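Local coordinates for protein cellobiose 2-epimerase (PDB 3VW5) that catalyses the reversible epimerization of cellobiose to 4-O-beta-D-glucopyranosyl-D-mannose, within an (alpha/alpha)6 barrel, at residues 281-286 with 330-335; 274-279 with 323-328; 299-304 with 353-358; 312-317 with 383-388. The protein carries 2 engineered substitutions. All coordinates share one frame; numbering follows the deposited sequence.

Interaction 1 (281-286 with 330-335)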
# COMPACT_ATOMS: atom_id res chain seq x y z
N ILE A 281 -17.94 -13.23 -2.51
CA ILE A 281 -18.61 -12.13 -3.18
C ILE A 281 -17.80 -11.52 -4.31
O ILE A 281 -18.34 -10.97 -5.26
CB ILE A 281 -18.93 -11.04 -2.13
CG1 ILE A 281 -20.27 -11.37 -1.48
CG2 ILE A 281 -18.89 -9.62 -2.70
CD1 ILE A 281 -21.12 -12.23 -2.38
N ALA A 282 -16.48 -11.63 -4.20
CA ALA A 282 -15.59 -10.92 -5.09
C ALA A 282 -14.70 -11.85 -5.91
O ALA A 282 -14.12 -11.43 -6.92
CB ALA A 282 -14.75 -9.95 -4.29
N LEU A 283 -14.59 -13.11 -5.48
CA LEU A 283 -13.81 -14.07 -6.24
C LEU A 283 -14.68 -14.67 -7.34
O LEU A 283 -15.75 -15.23 -7.07
CB LEU A 283 -13.27 -15.16 -5.32
CG LEU A 283 -12.17 -16.08 -5.85
CD1 LEU A 283 -10.94 -15.29 -6.30
CD2 LEU A 283 -11.81 -17.12 -4.79
N GLU A 284 -14.24 -14.54 -8.59
CA GLU A 284 -15.06 -14.96 -9.71
C GLU A 284 -14.17 -15.31 -10.89
O GLU A 284 -13.31 -14.51 -11.30
CB GLU A 284 -16.05 -13.85 -10.10
CG GLU A 284 -16.92 -14.18 -11.30
CD GLU A 284 -18.00 -13.13 -11.53
OE1 GLU A 284 -18.59 -13.08 -12.66
OE2 GLU A 284 -18.29 -12.36 -10.59
N ASP A 285 -14.37 -16.51 -11.43
CA ASP A 285 -13.54 -17.01 -12.51
C ASP A 285 -12.10 -16.97 -12.02
O ASP A 285 -11.17 -16.68 -12.78
CB ASP A 285 -13.73 -16.17 -13.78
CG ASP A 285 -13.36 -16.92 -15.05
OD1 ASP A 285 -13.13 -16.26 -16.10
OD2 ASP A 285 -13.29 -18.17 -14.99
N GLY A 286 -11.94 -17.24 -10.72
CA GLY A 286 -10.63 -17.47 -10.12
C GLY A 286 -9.78 -16.25 -9.85
O GLY A 286 -8.61 -16.37 -9.48
N LYS A 330 -4.10 -19.70 -4.41
CA LYS A 330 -3.48 -20.33 -5.58
C LYS A 330 -4.17 -19.86 -6.86
O LYS A 330 -3.53 -19.56 -7.87
CB LYS A 330 -3.55 -21.86 -5.51
CG LYS A 330 -2.40 -22.56 -6.23
CD LYS A 330 -2.75 -23.99 -6.66
CE LYS A 330 -1.53 -24.75 -7.20
NZ LYS A 330 -1.16 -24.43 -8.63
N SER A 331 -5.49 -19.81 -6.79
CA SER A 331 -6.30 -19.43 -7.92
C SER A 331 -5.91 -18.02 -8.38
O SER A 331 -5.64 -17.79 -9.56
CB SER A 331 -7.77 -19.52 -7.52
OG SER A 331 -8.62 -19.35 -8.64
N VAL A 332 -5.87 -17.09 -7.43
CA VAL A 332 -5.53 -15.71 -7.78
C VAL A 332 -4.12 -15.64 -8.34
O VAL A 332 -3.87 -14.98 -9.35
CB VAL A 332 -5.66 -14.78 -6.57
CG1 VAL A 332 -5.13 -13.40 -6.90
CG2 VAL A 332 -7.11 -14.70 -6.14
N TRP A 333 -3.20 -16.33 -7.69
CA TRP A 333 -1.84 -16.39 -8.20
C TRP A 333 -1.76 -17.02 -9.60
O TRP A 333 -1.11 -16.46 -10.50
CB TRP A 333 -0.93 -17.13 -7.22
CG TRP A 333 0.39 -17.48 -7.78
CD1 TRP A 333 0.91 -18.74 -7.91
CD2 TRP A 333 1.37 -16.58 -8.29
NE1 TRP A 333 2.16 -18.67 -8.47
CE2 TRP A 333 2.47 -17.35 -8.71
CE3 TRP A 333 1.43 -15.19 -8.42
CZ2 TRP A 333 3.61 -16.79 -9.27
CZ3 TRP A 333 2.57 -14.62 -8.97
CH2 TRP A 333 3.65 -15.43 -9.39
N GLU A 334 -2.42 -18.16 -9.79
CA GLU A 334 -2.43 -18.80 -11.10
C GLU A 334 -2.86 -17.80 -12.17
O GLU A 334 -2.28 -17.74 -13.27
CB GLU A 334 -3.32 -20.05 -11.12
CG GLU A 334 -2.76 -21.23 -10.31
CD GLU A 334 -1.43 -21.78 -10.86
OE1 GLU A 334 -0.60 -22.29 -10.05
OE2 GLU A 334 -1.23 -21.71 -12.11
N ASN A 335 -3.86 -16.98 -11.84
CA ASN A 335 -4.36 -16.01 -12.80
C ASN A 335 -3.51 -14.75 -12.94
O ASN A 335 -3.50 -14.12 -13.99
CB ASN A 335 -5.82 -15.68 -12.52
CG ASN A 335 -6.74 -16.84 -12.84
OD1 ASN A 335 -7.20 -16.98 -13.96
ND2 ASN A 335 -6.98 -17.69 -11.85

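Interaction 2 (274-279 with 323-328)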
# COMPACT_ATOMS: atom_id res chain seq x y z
N ILE A 274 -14.63 -10.63 7.24
CA ILE A 274 -14.41 -9.85 6.03
C ILE A 274 -13.79 -10.75 4.96
O ILE A 274 -14.17 -10.70 3.80
CB ILE A 274 -13.52 -8.62 6.31
CG1 ILE A 274 -14.17 -7.74 7.39
CG2 ILE A 274 -13.23 -7.84 5.01
CD1 ILE A 274 -13.29 -6.63 7.89
N SER A 275 -12.83 -11.58 5.37
CA SER A 275 -12.22 -12.54 4.47
C SER A 275 -13.24 -13.47 3.83
O SER A 275 -13.21 -13.69 2.61
CB SER A 275 -11.19 -13.37 5.20
OG SER A 275 -9.96 -12.69 5.24
N HIS A 276 -14.13 -14.04 4.63
CA HIS A 276 -15.09 -14.98 4.08
C HIS A 276 -15.98 -14.26 3.11
O HIS A 276 -16.27 -14.78 2.03
CB HIS A 276 -15.93 -15.68 5.16
CG HIS A 276 -15.24 -16.86 5.77
ND1 HIS A 276 -15.07 -18.06 5.10
CD2 HIS A 276 -14.63 -17.01 6.99
CE1 HIS A 276 -14.41 -18.91 5.88
NE2 HIS A 276 -14.13 -18.30 7.03
N ASN A 277 -16.41 -13.06 3.48
CA ASN A 277 -17.26 -12.26 2.62
C ASN A 277 -16.64 -12.01 1.25
O ASN A 277 -17.28 -12.25 0.23
CB ASN A 277 -17.64 -10.94 3.26
CG ASN A 277 -18.86 -10.32 2.61
OD1 ASN A 277 -19.89 -10.97 2.47
ND2 ASN A 277 -18.74 -9.06 2.19
N ILE A 278 -15.39 -11.55 1.23
CA ILE A 278 -14.69 -11.25 -0.02
C ILE A 278 -14.53 -12.48 -0.91
O ILE A 278 -14.73 -12.41 -2.13
CB ILE A 278 -13.32 -10.59 0.26
CG1 ILE A 278 -13.55 -9.17 0.76
CG2 ILE A 278 -12.47 -10.53 -1.02
CD1 ILE A 278 -14.31 -8.32 -0.24
N GLN A 279 -14.19 -13.60 -0.29
CA GLN A 279 -14.06 -14.87 -1.01
C GLN A 279 -15.37 -15.31 -1.67
O GLN A 279 -15.36 -15.85 -2.78
CB GLN A 279 -13.54 -15.95 -0.06
CG GLN A 279 -13.32 -17.29 -0.70
CD GLN A 279 -12.84 -18.32 0.28
OE1 GLN A 279 -11.78 -18.92 0.08
NE2 GLN A 279 -13.60 -18.52 1.36
N GLU A 323 -9.03 -24.62 4.29
CA GLU A 323 -8.16 -24.81 3.15
C GLU A 323 -8.65 -24.12 1.89
O GLU A 323 -7.88 -23.85 0.97
CB GLU A 323 -7.91 -26.30 2.90
CG GLU A 323 -6.67 -26.82 3.65
CD GLU A 323 -6.76 -28.29 4.04
OE1 GLU A 323 -7.67 -29.00 3.55
OE2 GLU A 323 -5.90 -28.73 4.85
N LYS A 324 -9.94 -23.80 1.86
CA LYS A 324 -10.49 -23.13 0.69
C LYS A 324 -9.85 -21.75 0.50
O LYS A 324 -9.75 -21.26 -0.62
CB LYS A 324 -12.03 -23.14 0.73
CG LYS A 324 -12.75 -21.82 0.53
CD LYS A 324 -14.28 -21.93 0.82
CE LYS A 324 -14.62 -21.95 2.36
NZ LYS A 324 -16.09 -21.78 2.72
N PHE A 325 -9.37 -21.15 1.59
CA PHE A 325 -8.66 -19.87 1.50
C PHE A 325 -7.36 -20.04 0.73
O PHE A 325 -6.98 -19.21 -0.12
CB PHE A 325 -8.38 -19.29 2.89
CG PHE A 325 -9.56 -18.60 3.53
CD1 PHE A 325 -10.33 -17.69 2.82
CD2 PHE A 325 -9.90 -18.85 4.85
CE1 PHE A 325 -11.40 -17.04 3.41
CE2 PHE A 325 -10.98 -18.20 5.45
CZ PHE A 325 -11.73 -17.30 4.73
N LEU A 326 -6.68 -21.14 1.04
CA LEU A 326 -5.45 -21.54 0.36
C LEU A 326 -5.66 -21.75 -1.14
O LEU A 326 -4.90 -21.24 -1.96
CB LEU A 326 -4.94 -22.83 0.97
CG LEU A 326 -3.45 -22.81 1.26
CD1 LEU A 326 -2.94 -21.37 1.25
CD2 LEU A 326 -3.19 -23.47 2.59
N GLU A 327 -6.68 -22.52 -1.49
CA GLU A 327 -7.03 -22.72 -2.89
C GLU A 327 -7.31 -21.40 -3.59
O GLU A 327 -6.83 -21.16 -4.70
CB GLU A 327 -8.22 -23.67 -3.03
CG GLU A 327 -7.82 -25.14 -3.24
CD GLU A 327 -8.19 -26.04 -2.07
OE1 GLU A 327 -7.25 -26.55 -1.40
OE2 GLU A 327 -9.41 -26.26 -1.81
N SER A 328 -8.06 -20.52 -2.94
CA SER A 328 -8.32 -19.20 -3.51
C SER A 328 -7.02 -18.45 -3.79
O SER A 328 -6.84 -17.88 -4.87
CB SER A 328 -9.22 -18.37 -2.59
OG SER A 328 -10.49 -18.97 -2.47

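Interaction 3 (299-304 with 353-358)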
# COMPACT_ATOMS: atom_id res chain seq x y z
N LYS A 299 -15.58 -5.59 -12.73
CA LYS A 299 -14.89 -6.87 -12.63
C LYS A 299 -13.47 -6.80 -13.17
O LYS A 299 -12.77 -7.82 -13.25
CB LYS A 299 -15.70 -7.97 -13.32
CG LYS A 299 -17.11 -8.15 -12.77
CD LYS A 299 -17.78 -9.36 -13.42
CE LYS A 299 -19.19 -9.57 -12.90
NZ LYS A 299 -20.04 -10.27 -13.91
N THR A 300 -13.02 -5.60 -13.53
CA THR A 300 -11.64 -5.42 -13.97
C THR A 300 -10.65 -5.98 -12.95
O THR A 300 -10.78 -5.76 -11.74
CB THR A 300 -11.32 -3.93 -14.15
OG1 THR A 300 -12.19 -3.38 -15.14
CG2 THR A 300 -9.85 -3.73 -14.57
N ARG A 301 -9.65 -6.72 -13.43
CA ARG A 301 -8.59 -7.21 -12.56
C ARG A 301 -7.49 -6.17 -12.44
O ARG A 301 -6.71 -5.98 -13.37
CB ARG A 301 -8.01 -8.54 -13.08
CG ARG A 301 -8.90 -9.76 -12.83
CD ARG A 301 -10.02 -9.94 -13.88
NE ARG A 301 -10.68 -11.23 -13.67
CZ ARG A 301 -11.67 -11.44 -12.79
NH1 ARG A 301 -12.14 -10.43 -12.07
NH2 ARG A 301 -12.18 -12.65 -12.64
N VAL A 302 -7.48 -5.46 -11.31
CA VAL A 302 -6.46 -4.48 -10.97
C VAL A 302 -5.32 -5.24 -10.30
O VAL A 302 -5.55 -6.08 -9.42
CB VAL A 302 -7.01 -3.39 -10.03
CG1 VAL A 302 -5.94 -2.37 -9.68
CG2 VAL A 302 -8.18 -2.68 -10.68
N TRP A 303 -4.09 -4.94 -10.70
CA TRP A 303 -2.93 -5.75 -10.31
C TRP A 303 -2.74 -5.81 -8.77
O TRP A 303 -2.58 -6.90 -8.21
CB TRP A 303 -1.66 -5.28 -11.02
CG TRP A 303 -0.86 -4.31 -10.21
CD1 TRP A 303 0.27 -4.58 -9.50
CD2 TRP A 303 -1.14 -2.92 -10.00
NE1 TRP A 303 0.72 -3.44 -8.88
CE2 TRP A 303 -0.13 -2.41 -9.17
CE3 TRP A 303 -2.14 -2.06 -10.45
CZ2 TRP A 303 -0.09 -1.08 -8.77
CZ3 TRP A 303 -2.11 -0.74 -10.06
CH2 TRP A 303 -1.09 -0.26 -9.23
N TRP A 304 -2.78 -4.65 -8.11
CA TRP A 304 -2.59 -4.59 -6.66
C TRP A 304 -3.69 -5.30 -5.91
O TRP A 304 -3.46 -5.85 -4.83
CB TRP A 304 -2.43 -3.16 -6.13
CG TRP A 304 -3.68 -2.31 -6.08
CD1 TRP A 304 -4.04 -1.35 -6.99
CD2 TRP A 304 -4.69 -2.28 -5.05
NE1 TRP A 304 -5.22 -0.76 -6.62
CE2 TRP A 304 -5.64 -1.30 -5.43
CE3 TRP A 304 -4.89 -2.99 -3.86
CZ2 TRP A 304 -6.78 -1.01 -4.64
CZ3 TRP A 304 -6.03 -2.71 -3.09
CH2 TRP A 304 -6.95 -1.72 -3.49
N VAL A 353 -6.32 -5.59 -16.17
CA VAL A 353 -6.78 -6.52 -17.19
C VAL A 353 -8.26 -6.83 -17.01
O VAL A 353 -8.69 -7.15 -15.90
CB VAL A 353 -6.00 -7.84 -17.18
CG1 VAL A 353 -6.49 -8.73 -18.30
CG2 VAL A 353 -4.52 -7.57 -17.33
N THR A 354 -9.02 -6.74 -18.11
CA THR A 354 -10.47 -7.02 -18.12
C THR A 354 -10.81 -8.45 -17.73
O THR A 354 -9.96 -9.35 -17.77
CB THR A 354 -11.13 -6.76 -19.51
OG1 THR A 354 -10.68 -7.75 -20.45
CG2 THR A 354 -10.84 -5.37 -20.05
N PHE A 355 -12.07 -8.66 -17.38
CA PHE A 355 -12.59 -9.98 -17.04
C PHE A 355 -12.37 -10.98 -18.18
O PHE A 355 -12.27 -12.19 -17.97
CB PHE A 355 -14.08 -9.85 -16.74
CG PHE A 355 -14.68 -11.08 -16.15
CD1 PHE A 355 -14.58 -11.33 -14.79
CD2 PHE A 355 -15.38 -11.97 -16.95
CE1 PHE A 355 -15.15 -12.45 -14.24
CE2 PHE A 355 -15.94 -13.10 -16.41
CZ PHE A 355 -15.83 -13.34 -15.04
N ASP A 356 -12.29 -10.43 -19.39
CA ASP A 356 -12.07 -11.21 -20.61
C ASP A 356 -10.61 -11.23 -21.06
O ASP A 356 -10.31 -11.68 -22.16
CB ASP A 356 -12.95 -10.70 -21.74
CG ASP A 356 -14.33 -11.35 -21.74
OD1 ASP A 356 -14.46 -12.48 -21.18
OD2 ASP A 356 -15.29 -10.75 -22.30
N HIS A 357 -9.73 -10.71 -20.21
CA HIS A 357 -8.31 -11.00 -20.27
C HIS A 357 -7.52 -10.13 -21.22
O HIS A 357 -6.46 -10.52 -21.70
CB HIS A 357 -8.06 -12.48 -20.59
CG HIS A 357 -8.74 -13.42 -19.65
ND1 HIS A 357 -9.42 -14.53 -20.08
CD2 HIS A 357 -8.87 -13.39 -18.30
CE1 HIS A 357 -9.92 -15.17 -19.04
NE2 HIS A 357 -9.60 -14.51 -17.95
N THR A 358 -8.03 -8.94 -21.50
CA THR A 358 -7.26 -8.05 -22.32
C THR A 358 -6.86 -6.81 -21.53
O THR A 358 -7.68 -6.22 -20.82
CB THR A 358 -7.91 -7.79 -23.72
OG1 THR A 358 -8.14 -6.39 -23.93
CG2 THR A 358 -9.18 -8.58 -23.88

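Interaction 4 (312-317 with 383-388)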
# COMPACT_ATOMS: atom_id res chain seq x y z
N GLY A 312 -4.03 -11.77 1.75
CA GLY A 312 -5.17 -11.79 2.65
C GLY A 312 -5.80 -13.16 2.80
O GLY A 312 -6.25 -13.53 3.88
N PHE A 313 -5.85 -13.90 1.71
CA PHE A 313 -6.38 -15.26 1.72
C PHE A 313 -5.47 -16.24 2.49
O PHE A 313 -5.96 -17.13 3.19
CB PHE A 313 -6.60 -15.75 0.29
CG PHE A 313 -7.84 -15.21 -0.35
CD1 PHE A 313 -8.93 -14.84 0.42
CD2 PHE A 313 -7.91 -15.08 -1.74
CE1 PHE A 313 -10.08 -14.34 -0.17
CE2 PHE A 313 -9.05 -14.59 -2.34
CZ PHE A 313 -10.15 -14.22 -1.55
N ILE A 314 -4.16 -16.09 2.32
CA ILE A 314 -3.20 -16.92 3.03
C ILE A 314 -3.29 -16.64 4.52
O ILE A 314 -3.36 -17.55 5.34
CB ILE A 314 -1.76 -16.70 2.51
CG1 ILE A 314 -1.64 -17.28 1.10
CG2 ILE A 314 -0.73 -17.30 3.47
CD1 ILE A 314 -0.28 -17.10 0.47
N ASN A 315 -3.32 -15.35 4.85
CA ASN A 315 -3.54 -14.89 6.21
C ASN A 315 -4.83 -15.45 6.82
O ASN A 315 -4.86 -15.83 8.00
CB ASN A 315 -3.57 -13.36 6.25
CG ASN A 315 -3.62 -12.82 7.65
OD1 ASN A 315 -2.61 -12.78 8.35
ND2 ASN A 315 -4.81 -12.40 8.09
N ALA A 316 -5.89 -15.49 6.02
CA ALA A 316 -7.17 -16.01 6.49
C ALA A 316 -7.05 -17.50 6.79
O ALA A 316 -7.62 -17.99 7.78
CB ALA A 316 -8.28 -15.74 5.49
N TYR A 317 -6.31 -18.23 5.95
CA TYR A 317 -6.01 -19.62 6.23
C TYR A 317 -5.27 -19.72 7.57
O TYR A 317 -5.70 -20.43 8.48
CB TYR A 317 -5.18 -20.25 5.11
CG TYR A 317 -4.65 -21.62 5.45
CD1 TYR A 317 -5.50 -22.73 5.47
CD2 TYR A 317 -3.31 -21.82 5.79
CE1 TYR A 317 -5.03 -23.99 5.80
CE2 TYR A 317 -2.83 -23.08 6.12
CZ TYR A 317 -3.69 -24.16 6.13
OH TYR A 317 -3.23 -25.43 6.46
N ILE A 383 6.69 -15.70 0.83
CA ILE A 383 7.96 -16.29 1.20
C ILE A 383 8.04 -16.42 2.71
O ILE A 383 8.33 -17.49 3.25
CB ILE A 383 9.13 -15.42 0.68
CG1 ILE A 383 9.34 -15.66 -0.81
CG2 ILE A 383 10.39 -15.71 1.48
CD1 ILE A 383 10.32 -14.73 -1.45
N THR A 384 7.76 -15.31 3.39
CA THR A 384 7.98 -15.20 4.83
C THR A 384 7.02 -16.03 5.68
O THR A 384 7.39 -16.50 6.75
CB THR A 384 7.89 -13.72 5.24
OG1 THR A 384 9.21 -13.15 5.24
CG2 THR A 384 7.27 -13.57 6.61
N ARG A 385 5.79 -16.22 5.20
CA ARG A 385 4.79 -17.00 5.94
C ARG A 385 4.99 -18.50 5.73
O ARG A 385 4.44 -19.32 6.47
CB ARG A 385 3.38 -16.60 5.50
CG ARG A 385 3.01 -15.18 5.84
CD ARG A 385 1.68 -14.81 5.26
NE ARG A 385 1.43 -13.38 5.41
CZ ARG A 385 0.50 -12.87 6.22
NH1 ARG A 385 -0.28 -13.67 6.95
NH2 ARG A 385 0.35 -11.55 6.29
N GLY A 386 5.75 -18.83 4.71
CA GLY A 386 6.01 -20.21 4.34
C GLY A 386 4.83 -21.17 4.35
O GLY A 386 5.00 -22.33 4.71
N VAL A 387 3.64 -20.74 3.96
CA VAL A 387 2.61 -21.73 3.66
C VAL A 387 2.55 -21.96 2.16
O VAL A 387 2.44 -21.03 1.38
CB VAL A 387 1.22 -21.45 4.30
CG1 VAL A 387 1.17 -20.07 4.88
CG2 VAL A 387 0.11 -21.70 3.31
N ASP A 388 2.66 -23.23 1.77
CA ASP A 388 2.75 -23.61 0.37
C ASP A 388 1.51 -24.35 -0.11
O ASP A 388 0.72 -24.85 0.70
CB ASP A 388 3.98 -24.49 0.13
CG ASP A 388 4.71 -24.13 -1.15
OD1 ASP A 388 5.96 -24.26 -1.19
OD2 ASP A 388 4.03 -23.70 -2.12
O HOH W 1 -1.01 -10.47 8.74

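Interaction 1 (281-286 with 330-335)
Ser331, whose side chain touches Gly286 across the contact, has its carbonyl O held twice by Asn335. The amide donates from ND2 to Ser331 O at 2.7 Å and the backbone from Asn335 N at 3.0 Å, the two reaching the oxygen from opposite faces of the carbonyl plane. This turns the Asn335 amide back onto the preceding turn of its own helix. The Ser331 hydroxyl is carried toward the loop, with OG anti to the backbone N (chi1 -172°), and donates to Gly286 O at 3.1 Å. The donor stands well off the end of that carbonyl, at a C=O...OG angle of 100°. Gly286 has a positive phi of 78°, which glycine adopts readily, and without a side chain its backbone can lie close against the helix. An alanine in place of Asn335 would remove the amide, probably leaving Ser331 O with the backbone N as its remaining donor here and opening a gap beside the Gly286 carbonyl. Deeper in, Leu283 CD1 meets Val332 CG2 at 3.9 Å, two branched side chains adding apolar packing beneath the polar patch. The contact thus seats strand 283-284 and its turn, which leads into strand 287-293, on helix 323-340. Val332 also packs on Gln306 and Val310 of helix 303-318, while Trp333 faces helix 2-19.

Interaction 2 (274-279 with 323-328)
His276, Gln279 and Phe325 bring together two helices of the (alpha/alpha)6 barrel, 261-281 and 323-340. The axes of the short segments come within 11.5 Å at an angle of 51°, a spacing wide enough to admit a large ring between the backbones. Phe325 fills it. Its CG lies anti to the carbonyl carbon (chi1 -80°), and the ring tip, CZ, stands 3.3 Å above the imidazole plane of His276, over the centre of that face. The two rings meet obliquely, with centroids 4.5 Å apart. The same CZ also approaches Ser275 CB at 4.0 Å, and Ser275 O lies at the ring edge, near its plane. The small serine leaves space for the ring to come this close to the helix. Gln279 is extended, and this length carries its amide across to the other helix, where CD is 3.6 Å from Phe325 CD1. The amide and phenyl planes are only 13° apart, so two flat groups of different polarity lie nearly parallel. On its other flank the glutamine CD meets Lys324 CG at 3.5 Å, the aliphatic part of the lysine. Ala316 of helix 303-318 touches both Ser275 and Phe325. Chemically, the buried phenyl ring meets the flat groups of His276 and Gln279, and the glutamine amide also meets the lysine's aliphatic stem, suggesting that dispersion and shape contribute much of the attraction.

Interaction 3 (299-304 with 353-358)
Phe355 and Arg301 carry the flat groups of this contact: one face of the guanidinium receives Phe355 CD1, 3.4 Å above its plane and offset toward the rim, while Lys299 CD lies over a face of the phenyl ring. The guanidinium and phenyl planes are 56° apart, making this a tilted approach rather than a parallel stack. The backbone here is a short antiparallel pairing followed by a type I beta turn from Thr354 to His357. Arg301 and Val353 form a hydrogen-bonded pair, with Arg301 N donating to Val353 O at 2.7 Å and Val353 N to Arg301 O at 2.9 Å. Arg301 bends at chi2 (82°), and its CD passes within 3.9 Å of Thr354 O. The guanidinium is anchored beyond the contact by Asn289, whose OD1 accepts from NH1, and more weakly by the carbonyl of Glu284. An arginine suits this place because it can offer a flat face to Phe355 while its N-H groups serve these acceptors. Lys299 supplies aliphatic cover, its CB 3.8 Å from Phe355 CD1. Threonine suits the first position of the turn: Thr354 OG1 accepts from Thr358 N, just past the turn, at 3.1 Å, nearly straight at 169°.

Interaction 4 (312-317 with 383-388)
Ile314 and Val387 bring the backbones to a CA separation of 7.6 Å, where helix 312-317 faces the chain leaving helix 373-385 through Gly386, whose positive phi of 43° is easily accommodated by glycine. Beyond this turn Val387 faces the helix: its CG1 meets Ile314 CG2 at 3.6 Å, the two branched side chains lying side by side but pointing opposite ways, and its CG2 lies 4.2 Å from Tyr317 CD2. Arg385 runs extended from CG to NE, passing its CD 3.9 Å from Ile314 CG2, so its aliphatic part shares the apolar patch while its polar end goes on to Asn315. There NH1 donates to Asn315 OD1 at 2.9 Å with an N-H...O angle of 164°, on a lone pair of OD1, which itself lies close to the guanidinium plane. The amide and guanidinium planes stand 85° apart. A water bridges the pair, donating to OD1 and accepting from NH2. Farther out, Gln318 takes another bond from NH1, Glu381 pairs with NE, and Asp252 accepts from Asn315 ND2. An alanine in place of Arg385 would remove the guanidinium and probably leave Glu381 without its charge partner and Asn315 OD1 without this donor. Packing of a helix against another's C-terminal end and the chain leaving it, an apolar patch beside a polar network, joins helices 303-318 and 373-385 in the (alpha/alpha)6 barrel.

How the interactions relate
Helix 323-340 serves interactions 1 and 2, and helix 303-318 serves interactions 3 and 4. Interactions 1 and 3 reach the same antiparallel sheet and touch through Glu284 and Asp285 against Lys299, Arg301 and Phe355; interaction 1 is a surface contact, the other three partly buried. Their chemistry follows their place: one loop carbonyl and a serine hydroxyl bind loop to helix in interaction 1, a two-bond strand pairing is joined by an arginine on a phenyl ring in interaction 3, and the helix contacts rely on flat groups in interaction 2 or on branched carbons beside a charged side chain in interaction 4. Interactions 2 and 4 meet where Phe325 rests against the Phe313 backbone and Ala316 CB, whereas interactions 3 and 4 remain about 9 Å apart at their nearest atoms.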